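Local coordinates for protein-glutamine gamma-glutamyltransferase 2 (Pagrus major, PDB 1G0D), which catalyses the cross-linking of proteins by joining glutamine and lysine side chains, or attaches amines to glutamine, and probably requires calcium, at residues I162-W167 and R171-N176; R248-V253 and D672-T677; D66-K71 and M204-R209; V34-P39 and S210-V215. All blocks are in the same frame, centred on the assembly; numbering follows the deposited sequence.

Overall arrangement
The four contacts form two neighbouring pairs. Contacts 1 and 2 have centres 11 Å apart and touch: Trp175 of contact 1 packs on Trp249 of contact 2, and Asn176 meets Thr250 through the backbone. Contact 1 packs beside the helix that begins at the active-site Cys272. In contact 2, the side chain of Trp249 is about 12 Å from that of Cys272 and about 11 Å from that of Tyr515. Contacts 3 and 4 also touch, with centres 13 Å apart. They join the N-terminal sandwich to successive helices of the core. Both lie away from the annotated sites, with centres 31 to 40 Å from those of contacts 1 and 2.

Contact 1: residues I162-W167 and R171-N176; sequences IYMGTW and RSIPWN
Ile162 and Ile173 form an antiparallel hydrogen-bonded pair in the beta hairpin of strands 159-164 and 169-176. Ile162 N donates to Ile173 O at 2.8 Å, and Ile173 N donates back to Ile162 O at 3.1 Å. Ile162 CB also lies 4.2 Å from Ile173 CG1. Ile162 CG1 lies 4.4 Å from Trp175 CB, with CD1 coming obliquely to the indole, whose NE1 bonds Ser252. Tyr163 and Ser172 form the non-hydrogen-bonded pair that follows. Tyr163 CG stands anti to its carbonyl carbon (chi1 -64°), which brings CE1 to 3.5 Å from Ser172 OG. With an alanine here, the Ser172 hydroxyl would probably lose the ring beside it, and a gap would open on that face. Met164 and Arg171 are hydrogen-bonded in both directions. Met164 N reaches Arg171 O at 2.8 Å, and Arg171 N donates back to Met164 O. The two side chains run side by side. The bend at chi3 (12°) turns Met164 CE to 3.9 Å from Arg171 NH1 and 4.1 Å from Ile173 CG2. NH1 itself is salt-bridged to Asp672. At Gly165 the chain turns a corner, with backbone angles that suit glycine. Four backbone bonds thus fix the register, so that the apolar side chains of Ile162, Met164 and Ile173 share the face next to helix 272-286 and strand 329-339, which carry the active-site Cys272 and His332.

Contact 2: residues R248-V253 and D672-T677; sequences RWTGSV and DVKGVT
Lys674 carries this small contact, reaching from strand 673-682 to the loop before helix 253-261. The closer part surrounds its amine. Lys674 NZ lies 3.7 Å from Arg248 O, a near approach and not a hydrogen bond. Its direct bonds are to residues outside the two segments: it donates to the carbonyl of Tyr247 and forms a salt bridge with Asp664. Within the two segments, a water makes the link. It donates to Trp249 O at 2.5 Å, a short distance, and accepts from Lys674 NZ at 3.1 Å. Lys674 bends at chi2 (-70°) and is extended beyond it, which carries the amine across to these carbonyls. The amine is therefore held among backbone oxygens and one carboxylate, which probably favours its charged form. Asp664 also takes a salt bridge from Arg248 NH2, so one acid serves both segments.

The looser side begins at Thr250. Its CG2 comes only to 4.3 Å from Lys674 NZ, while its hydroxyl bonds Glu623. Beyond Thr250 the loop and the strand diverge. Ser252 turns to Trp175, and Val676 packs on Leu662 and Pro174 instead of on the loop. Only 100 Å² is buried between the segments, and none of the touching residues is fully buried. This sparse, polar and partly water-mediated seam is one part of the interface between the catalytic core and the C-terminal immunoglobulin-like beta-barrel, which lies against the core in the closed form of transglutaminases.

Contact 3: residues D66-K71 and M204-R209; sequences DEVVIK and MDIEHR
Ile206 and Val68 bury the most surface here, and Glu67 follows. Ile206 points from helix 202-208 toward the start of strand 68-72. Its two branches do different work. The long one stands anti to the carbonyl carbon (chi1 -76°) and is extended, so that CD1 reaches 3.7 Å from Glu67 CB. The short one brings CG2 to 4.1 Å from Val68 CG2. Ile206 also packs on Leu62 and Val104, so it is buried on several sides.

Val68 meets the helix with one methyl. Besides Ile206, its CG2 touches Glu207 CG at 3.7 Å, the two side chains crossing at a slant. Glu207 CG packs against this methyl, and its carboxylate OE2 lies near it too, while the residue as a whole is exposed to solvent. Strand 68-72 is an edge strand of the N-terminal beta-sandwich, and Glu67 and Val68 together face Leu62 of strand 55-62 as a classic beta bulge. The bulge turns two successive side chains toward the helix.

Glu67 crosses Ile206 at about a right angle. Its chain bends at chi2 (98°), which brings CD to 4.0 Å from Ile206 CD1. The carboxylate finds its charge partner elsewhere, in Arg65.

Bonds within 204-209 brace the segment that carries Ile206. His208 ND1 donates to Met204 O at 2.7 Å, from above the carbonyl plane. Arg209 NH2 forms a salt bridge with Asp205 OD2 at 3.0 Å, and the same nitrogen also pairs with Asp193.

Contact 4: residues V34-P39 and S210-V215; sequences VRRGQP and SDPVYV
This is a buried contact between the N-terminal beta-sandwich and the catalytic core, where one side-chain to backbone hydrogen bond, Arg36 to Ser210, links the two segments. Arg36 follows strand 33-35, an edge strand of the sandwich. It is the second residue of a type II beta turn from Arg35 to Gln38, with Gly37 in the third position, where a positive phi (80°) suits glycine. Ser210 lies between helix 202-208 and helix 212-223.

Arg36 NH1 donates to Ser210 O at 2.8 Å. The bond is nearly straight (177°) and the oxygen lies in the guanidinium plane. NH1 comes in from the side of the carbonyl oxygen, tilted out of the carbonyl plane. Arg36 CG sits between its backbone N and carbonyl carbon (chi1 75°), and from there the chain runs extended to NE, which carries the guanidinium across to the Ser210 carbonyl. Further partners hold the guanidinium: NH1 also bonds the carbonyl of Ala103, and NH2 forms a salt bridge with Asp141. These bonds probably fix the rotation of the group and balance its charge, although Arg36 is buried. A leucine in its place would probably leave the Ser210 carbonyl without this donor and Asp141 without its salt-bridge mate.

Pro212 adds a looser touch. Its CD lies 4.2 Å from Arg36 NH2, and the two side chains cross at about a right angle. The ring also packs on Met142 and Met339. Asp211, just before it, is the N-cap of helix 212-223: Val213 N meets Asp211 OD2 at 2.9 Å, from above the carboxylate plane.

Contact 1: residues I162-W167 and R171-N176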
# COMPACT_ATOMS: atom_id res chain seq x y z
N ILE A 162 3.97 6.52 2.59
CA ILE A 162 2.58 6.46 2.13
C ILE A 162 1.93 7.77 2.57
O ILE A 162 2.08 8.16 3.71
CB ILE A 162 1.83 5.25 2.74
CG1 ILE A 162 2.61 3.97 2.44
CG2 ILE A 162 0.43 5.22 2.19
CD1 ILE A 162 1.90 2.65 2.65
N TYR A 163 1.27 8.48 1.67
CA TYR A 163 0.65 9.76 2.04
C TYR A 163 -0.73 9.58 2.73
O TYR A 163 -1.49 8.62 2.44
CB TYR A 163 0.58 10.67 0.80
CG TYR A 163 1.97 11.00 0.33
CD1 TYR A 163 2.73 11.96 0.97
CD2 TYR A 163 2.61 10.20 -0.63
CE1 TYR A 163 4.08 12.10 0.70
CE2 TYR A 163 3.97 10.33 -0.91
CZ TYR A 163 4.70 11.27 -0.24
OH TYR A 163 6.05 11.38 -0.47
N MET A 164 -1.02 10.49 3.67
CA MET A 164 -2.25 10.43 4.44
C MET A 164 -2.64 11.81 4.82
O MET A 164 -2.04 12.76 4.34
CB MET A 164 -2.03 9.62 5.69
CG MET A 164 -1.90 8.18 5.36
SD MET A 164 -1.61 7.11 6.75
CE MET A 164 -1.93 8.18 8.15
N GLY A 165 -3.61 11.90 5.72
CA GLY A 165 -4.12 13.19 6.16
C GLY A 165 -5.32 13.62 5.34
O GLY A 165 -6.19 12.80 5.06
N THR A 166 -5.37 14.89 4.94
CA THR A 166 -6.45 15.42 4.11
C THR A 166 -5.78 16.07 2.89
O THR A 166 -4.61 16.44 2.96
CB THR A 166 -7.27 16.46 4.87
OG1 THR A 166 -6.42 17.53 5.28
CG2 THR A 166 -7.94 15.81 6.11
N TRP A 167 -6.51 16.23 1.80
CA TRP A 167 -5.90 16.77 0.57
C TRP A 167 -5.31 18.14 0.68
O TRP A 167 -4.48 18.51 -0.16
CB TRP A 167 -6.90 16.79 -0.56
CG TRP A 167 -8.02 17.64 -0.22
CD1 TRP A 167 -9.20 17.26 0.31
CD2 TRP A 167 -8.08 19.06 -0.34
NE1 TRP A 167 -10.00 18.34 0.53
CE2 TRP A 167 -9.33 19.46 0.14
CE3 TRP A 167 -7.19 20.02 -0.81
CZ2 TRP A 167 -9.72 20.79 0.17
CZ3 TRP A 167 -7.57 21.33 -0.78
CH2 TRP A 167 -8.82 21.71 -0.30
N ARG A 171 0.03 14.46 5.08
CA ARG A 171 1.10 14.02 5.97
C ARG A 171 1.72 12.74 5.39
O ARG A 171 1.09 12.02 4.61
CB ARG A 171 0.54 13.78 7.39
CG ARG A 171 1.06 12.49 8.12
CD ARG A 171 0.15 12.06 9.33
NE ARG A 171 0.91 11.68 10.53
CZ ARG A 171 0.53 10.74 11.42
NH1 ARG A 171 -0.62 10.06 11.26
NH2 ARG A 171 1.30 10.48 12.48
N SER A 172 2.96 12.46 5.75
CA SER A 172 3.64 11.28 5.26
C SER A 172 3.98 10.33 6.35
O SER A 172 4.41 10.74 7.44
CB SER A 172 4.96 11.63 4.60
OG SER A 172 4.93 12.90 3.99
N ILE A 173 3.80 9.04 6.08
CA ILE A 173 4.26 8.09 7.05
C ILE A 173 5.17 7.13 6.33
O ILE A 173 4.84 6.62 5.25
CB ILE A 173 3.14 7.31 7.75
CG1 ILE A 173 2.49 6.38 6.77
CG2 ILE A 173 2.15 8.28 8.38
CD1 ILE A 173 2.50 4.98 7.26
N PRO A 174 6.39 7.02 6.83
CA PRO A 174 7.38 6.12 6.26
C PRO A 174 6.89 4.68 6.48
O PRO A 174 6.16 4.43 7.43
CB PRO A 174 8.62 6.43 7.08
CG PRO A 174 8.12 6.96 8.32
CD PRO A 174 6.99 7.83 7.89
N TRP A 175 7.30 3.75 5.61
CA TRP A 175 6.92 2.35 5.75
C TRP A 175 8.09 1.44 5.40
O TRP A 175 8.80 1.69 4.43
CB TRP A 175 5.74 2.02 4.85
CG TRP A 175 5.03 0.75 5.23
CD1 TRP A 175 5.27 -0.49 4.72
CD2 TRP A 175 3.87 0.63 6.09
NE1 TRP A 175 4.34 -1.39 5.21
CE2 TRP A 175 3.47 -0.74 6.04
CE3 TRP A 175 3.15 1.53 6.89
CZ2 TRP A 175 2.36 -1.22 6.77
CZ3 TRP A 175 2.04 1.04 7.61
CH2 TRP A 175 1.66 -0.32 7.54
N ASN A 176 8.30 0.41 6.19
CA ASN A 176 9.38 -0.50 5.90
C ASN A 176 8.76 -1.67 5.13
O ASN A 176 8.16 -2.58 5.73
CB ASN A 176 10.04 -0.95 7.21
CG ASN A 176 11.03 -2.09 7.04
OD1 ASN A 176 11.41 -2.44 5.93
ND2 ASN A 176 11.45 -2.69 8.15

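Contact 2: residues R248-V253 and D672-T677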
# COMPACT_ATOMS: atom_id res chain seq x y z
N ARG A 248 -0.88 1.48 14.20
CA ARG A 248 0.33 1.11 14.93
C ARG A 248 1.48 0.63 14.04
O ARG A 248 2.63 0.89 14.33
CB ARG A 248 0.02 -0.04 15.92
CG ARG A 248 -0.62 0.36 17.25
CD ARG A 248 0.40 0.77 18.27
NE ARG A 248 0.46 -0.14 19.41
CZ ARG A 248 1.59 -0.40 20.08
NH1 ARG A 248 1.56 -1.24 21.10
NH2 ARG A 248 2.75 0.16 19.71
N TRP A 249 1.17 -0.10 12.99
CA TRP A 249 2.22 -0.64 12.17
C TRP A 249 3.08 0.33 11.41
O TRP A 249 2.59 1.28 10.81
CB TRP A 249 1.65 -1.65 11.18
CG TRP A 249 0.59 -2.59 11.70
CD1 TRP A 249 -0.74 -2.51 11.43
CD2 TRP A 249 0.78 -3.85 12.38
NE1 TRP A 249 -1.39 -3.63 11.87
CE2 TRP A 249 -0.49 -4.48 12.46
CE3 TRP A 249 1.89 -4.51 12.93
CZ2 TRP A 249 -0.69 -5.75 13.06
CZ3 TRP A 249 1.70 -5.77 13.52
CH2 TRP A 249 0.41 -6.38 13.58
N THR A 250 4.39 0.07 11.42
CA THR A 250 5.34 0.90 10.69
C THR A 250 5.96 0.11 9.53
O THR A 250 6.85 0.60 8.84
CB THR A 250 6.46 1.39 11.60
OG1 THR A 250 6.81 0.37 12.55
CG2 THR A 250 5.99 2.62 12.32
N GLY A 251 5.47 -1.12 9.33
CA GLY A 251 5.98 -1.98 8.27
C GLY A 251 5.21 -3.27 7.99
O GLY A 251 4.42 -3.71 8.81
N SER A 252 5.50 -3.90 6.86
CA SER A 252 4.79 -5.11 6.47
C SER A 252 5.32 -6.44 6.96
O SER A 252 4.56 -7.38 7.07
CB SER A 252 4.69 -5.18 4.95
OG SER A 252 4.32 -3.90 4.42
N VAL A 253 6.60 -6.53 7.27
CA VAL A 253 7.17 -7.80 7.72
C VAL A 253 6.55 -8.40 9.02
O VAL A 253 6.42 -9.61 9.14
CB VAL A 253 8.70 -7.67 7.90
CG1 VAL A 253 9.26 -8.97 8.41
CG2 VAL A 253 9.35 -7.29 6.59
N ASP A 672 -0.84 7.19 17.99
CA ASP A 672 -0.45 7.60 16.64
C ASP A 672 0.75 8.55 16.72
O ASP A 672 0.73 9.68 16.23
CB ASP A 672 -1.68 8.28 15.98
CG ASP A 672 -1.71 8.17 14.47
OD1 ASP A 672 -2.14 9.15 13.82
OD2 ASP A 672 -1.31 7.12 13.92
N VAL A 673 1.82 8.11 17.36
CA VAL A 673 3.00 8.97 17.45
C VAL A 673 4.21 8.31 16.74
O VAL A 673 4.67 7.24 17.16
CB VAL A 673 3.33 9.29 18.93
CG1 VAL A 673 4.54 10.19 19.00
CG2 VAL A 673 2.13 9.94 19.60
N LYS A 674 4.73 8.97 15.70
CA LYS A 674 5.84 8.44 14.92
C LYS A 674 7.13 9.26 14.79
O LYS A 674 7.23 10.45 15.16
CB LYS A 674 5.38 8.13 13.49
CG LYS A 674 3.91 7.88 13.30
CD LYS A 674 3.57 6.59 13.95
CE LYS A 674 2.39 5.94 13.32
NZ LYS A 674 2.40 4.50 13.67
N GLY A 675 8.12 8.57 14.21
CA GLY A 675 9.44 9.12 13.96
C GLY A 675 10.21 8.20 13.01
O GLY A 675 9.92 6.99 12.97
N VAL A 676 11.14 8.80 12.24
CA VAL A 676 12.04 8.11 11.26
C VAL A 676 13.35 8.85 11.22
O VAL A 676 13.40 10.08 11.33
CB VAL A 676 11.64 8.17 9.74
CG1 VAL A 676 11.66 6.80 9.17
CG2 VAL A 676 10.34 8.87 9.54
N THR A 677 14.41 8.11 10.98
CA THR A 677 15.70 8.74 10.88
C THR A 677 16.38 7.92 9.82
O THR A 677 16.00 6.78 9.61
CB THR A 677 16.46 8.61 12.21
OG1 THR A 677 17.60 9.49 12.19
CG2 THR A 677 16.92 7.16 12.44
O HOH W 1 3.03 3.78 10.74

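Contact 3: residues D66-K71 and M204-R209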
# COMPACT_ATOMS: atom_id res chain seq x y z
N ASP A 66 4.54 -32.49 -7.38
CA ASP A 66 4.90 -32.50 -8.79
C ASP A 66 3.76 -32.11 -9.71
O ASP A 66 3.64 -32.61 -10.82
CB ASP A 66 5.41 -33.86 -9.20
CG ASP A 66 6.87 -34.01 -8.90
OD1 ASP A 66 7.29 -33.62 -7.78
OD2 ASP A 66 7.58 -34.52 -9.79
N GLU A 67 2.92 -31.20 -9.25
CA GLU A 67 1.81 -30.72 -10.05
C GLU A 67 2.36 -30.37 -11.46
O GLU A 67 1.66 -30.49 -12.48
CB GLU A 67 1.20 -29.47 -9.36
CG GLU A 67 0.28 -29.77 -8.18
CD GLU A 67 0.97 -29.65 -6.82
OE1 GLU A 67 0.42 -29.00 -5.90
OE2 GLU A 67 2.07 -30.21 -6.66
N VAL A 68 3.61 -29.94 -11.55
CA VAL A 68 4.16 -29.64 -12.86
C VAL A 68 5.63 -30.08 -13.02
O VAL A 68 6.47 -29.87 -12.15
CB VAL A 68 3.97 -28.13 -13.20
CG1 VAL A 68 4.67 -27.78 -14.49
CG2 VAL A 68 2.47 -27.84 -13.35
N VAL A 69 5.93 -30.75 -14.13
CA VAL A 69 7.28 -31.20 -14.41
C VAL A 69 7.76 -30.82 -15.82
O VAL A 69 7.15 -31.15 -16.84
CB VAL A 69 7.38 -32.73 -14.20
CG1 VAL A 69 8.81 -33.23 -14.56
CG2 VAL A 69 7.01 -33.02 -12.74
N ILE A 70 8.90 -30.14 -15.87
CA ILE A 70 9.44 -29.67 -17.12
C ILE A 70 10.72 -30.38 -17.45
O ILE A 70 11.64 -30.40 -16.64
CB ILE A 70 9.71 -28.16 -17.01
CG1 ILE A 70 8.42 -27.46 -16.60
CG2 ILE A 70 10.20 -27.61 -18.32
CD1 ILE A 70 8.61 -26.03 -16.13
N LYS A 71 10.79 -30.95 -18.65
CA LYS A 71 12.03 -31.60 -19.10
C LYS A 71 12.75 -30.52 -19.88
O LYS A 71 12.28 -30.12 -20.93
CB LYS A 71 11.74 -32.79 -20.00
CG LYS A 71 11.17 -33.99 -19.23
CD LYS A 71 10.71 -35.16 -20.13
CE LYS A 71 9.17 -35.32 -20.19
NZ LYS A 71 8.50 -35.33 -18.85
N MET A 204 -3.42 -26.50 -11.68
CA MET A 204 -3.87 -25.43 -12.55
C MET A 204 -3.37 -24.11 -11.99
O MET A 204 -2.90 -23.26 -12.74
CB MET A 204 -5.40 -25.44 -12.62
CG MET A 204 -6.03 -24.58 -13.70
SD MET A 204 -7.86 -24.65 -13.53
CE MET A 204 -8.34 -23.19 -14.46
N ASP A 205 -3.46 -23.92 -10.68
CA ASP A 205 -2.98 -22.69 -10.06
C ASP A 205 -1.49 -22.49 -10.35
O ASP A 205 -1.07 -21.38 -10.65
CB ASP A 205 -3.18 -22.74 -8.54
CG ASP A 205 -2.46 -21.60 -7.82
OD1 ASP A 205 -2.79 -20.42 -8.08
OD2 ASP A 205 -1.56 -21.88 -6.99
N ILE A 206 -0.69 -23.56 -10.25
CA ILE A 206 0.73 -23.41 -10.52
C ILE A 206 0.95 -22.98 -11.97
O ILE A 206 1.78 -22.11 -12.29
CB ILE A 206 1.51 -24.73 -10.22
CG1 ILE A 206 1.67 -24.89 -8.71
CG2 ILE A 206 2.91 -24.70 -10.81
CD1 ILE A 206 2.38 -26.16 -8.28
N GLU A 207 0.18 -23.58 -12.86
CA GLU A 207 0.33 -23.26 -14.25
C GLU A 207 -0.02 -21.80 -14.54
O GLU A 207 0.44 -21.23 -15.52
CB GLU A 207 -0.53 -24.23 -15.06
CG GLU A 207 -0.22 -25.70 -14.71
CD GLU A 207 -0.84 -26.70 -15.66
OE1 GLU A 207 -2.08 -26.70 -15.81
OE2 GLU A 207 -0.09 -27.50 -16.26
N HIS A 208 -0.80 -21.17 -13.66
CA HIS A 208 -1.20 -19.78 -13.88
C HIS A 208 -0.26 -18.78 -13.23
O HIS A 208 -0.42 -17.56 -13.41
CB HIS A 208 -2.59 -19.57 -13.29
CG HIS A 208 -3.69 -20.09 -14.15
ND1 HIS A 208 -3.87 -21.43 -14.41
CD2 HIS A 208 -4.63 -19.44 -14.87
CE1 HIS A 208 -4.87 -21.59 -15.25
NE2 HIS A 208 -5.35 -20.39 -15.54
N ARG A 209 0.70 -19.29 -12.46
CA ARG A 209 1.64 -18.44 -11.77
C ARG A 209 2.68 -17.74 -12.66
O ARG A 209 3.55 -17.01 -12.18
CB ARG A 209 2.33 -19.27 -10.69
CG ARG A 209 1.45 -19.50 -9.49
CD ARG A 209 2.27 -19.90 -8.27
NE ARG A 209 1.38 -20.39 -7.22
CZ ARG A 209 1.76 -20.96 -6.08
NH1 ARG A 209 3.04 -21.12 -5.79
NH2 ARG A 209 0.85 -21.37 -5.22

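Contact 4: residues V34-P39 and S210-V215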
# COMPACT_ATOMS: atom_id res chain seq x y z
N VAL A 34 16.63 -17.00 -8.32
CA VAL A 34 16.80 -16.52 -9.68
C VAL A 34 15.60 -15.75 -10.27
O VAL A 34 14.51 -15.88 -9.75
CB VAL A 34 17.15 -17.84 -10.44
CG1 VAL A 34 16.25 -18.07 -11.66
CG2 VAL A 34 18.65 -17.89 -10.69
N ARG A 35 15.78 -14.93 -11.31
CA ARG A 35 14.64 -14.23 -11.96
C ARG A 35 14.47 -14.82 -13.39
O ARG A 35 15.45 -15.27 -13.97
CB ARG A 35 14.89 -12.72 -12.02
CG ARG A 35 15.16 -12.12 -10.65
CD ARG A 35 14.99 -10.61 -10.62
NE ARG A 35 15.16 -10.08 -9.26
CZ ARG A 35 14.18 -9.64 -8.45
NH1 ARG A 35 12.90 -9.67 -8.82
NH2 ARG A 35 14.49 -9.13 -7.27
N ARG A 36 13.26 -14.85 -13.93
CA ARG A 36 12.99 -15.46 -15.25
C ARG A 36 13.47 -14.76 -16.50
O ARG A 36 13.60 -13.56 -16.54
CB ARG A 36 11.50 -15.75 -15.41
CG ARG A 36 10.66 -14.56 -15.67
CD ARG A 36 9.18 -14.81 -15.31
NE ARG A 36 8.30 -13.76 -15.86
CZ ARG A 36 6.98 -13.88 -16.03
NH1 ARG A 36 6.37 -15.00 -15.71
NH2 ARG A 36 6.29 -12.90 -16.60
N GLY A 37 13.73 -15.54 -17.55
CA GLY A 37 14.17 -14.96 -18.80
C GLY A 37 15.65 -14.63 -18.82
O GLY A 37 16.17 -14.16 -19.84
N GLN A 38 16.33 -14.88 -17.70
CA GLN A 38 17.76 -14.61 -17.52
C GLN A 38 18.46 -15.94 -17.13
O GLN A 38 18.06 -16.62 -16.19
CB GLN A 38 17.92 -13.57 -16.41
CG GLN A 38 19.33 -13.07 -16.19
CD GLN A 38 19.42 -12.06 -15.07
OE1 GLN A 38 18.52 -11.24 -14.90
NE2 GLN A 38 20.51 -12.11 -14.29
N PRO A 39 19.54 -16.29 -17.82
CA PRO A 39 20.24 -17.53 -17.52
C PRO A 39 20.97 -17.59 -16.21
O PRO A 39 21.36 -16.56 -15.66
CB PRO A 39 21.20 -17.68 -18.69
CG PRO A 39 21.52 -16.27 -19.04
CD PRO A 39 20.21 -15.54 -18.89
N SER A 210 2.59 -17.93 -13.96
CA SER A 210 3.52 -17.28 -14.87
C SER A 210 2.96 -15.94 -15.34
O SER A 210 3.60 -15.17 -16.04
CB SER A 210 3.67 -18.15 -16.08
OG SER A 210 2.55 -17.92 -16.89
N ASP A 211 1.74 -15.68 -14.93
CA ASP A 211 1.02 -14.51 -15.34
C ASP A 211 1.01 -13.38 -14.33
O ASP A 211 0.43 -13.51 -13.24
CB ASP A 211 -0.41 -14.96 -15.63
CG ASP A 211 -1.26 -13.89 -16.25
OD1 ASP A 211 -2.42 -14.21 -16.54
OD2 ASP A 211 -0.80 -12.75 -16.45
N PRO A 212 1.61 -12.24 -14.67
CA PRO A 212 1.55 -11.21 -13.63
C PRO A 212 0.12 -10.73 -13.29
O PRO A 212 -0.09 -10.29 -12.16
CB PRO A 212 2.44 -10.08 -14.18
CG PRO A 212 2.50 -10.31 -15.61
CD PRO A 212 2.35 -11.78 -15.85
N VAL A 213 -0.82 -10.81 -14.25
CA VAL A 213 -2.22 -10.38 -14.04
C VAL A 213 -2.89 -11.28 -13.01
O VAL A 213 -3.53 -10.82 -12.07
CB VAL A 213 -3.09 -10.42 -15.36
CG1 VAL A 213 -4.58 -10.30 -15.02
CG2 VAL A 213 -2.70 -9.28 -16.31
N TYR A 214 -2.73 -12.58 -13.19
CA TYR A 214 -3.28 -13.59 -12.31
C TYR A 214 -2.69 -13.49 -10.91
O TYR A 214 -3.41 -13.42 -9.92
CB TYR A 214 -2.99 -14.95 -12.91
CG TYR A 214 -3.33 -16.11 -12.02
CD1 TYR A 214 -4.58 -16.70 -12.09
CD2 TYR A 214 -2.41 -16.60 -11.09
CE1 TYR A 214 -4.90 -17.75 -11.25
CE2 TYR A 214 -2.72 -17.65 -10.24
CZ TYR A 214 -3.97 -18.22 -10.33
OH TYR A 214 -4.31 -19.21 -9.45
N VAL A 215 -1.37 -13.49 -10.81
CA VAL A 215 -0.70 -13.40 -9.52
C VAL A 215 -0.99 -12.07 -8.80
O VAL A 215 -1.06 -12.02 -7.56
CB VAL A 215 0.82 -13.57 -9.75
CG1 VAL A 215 1.60 -13.26 -8.51
CG2 VAL A 215 1.09 -14.98 -10.21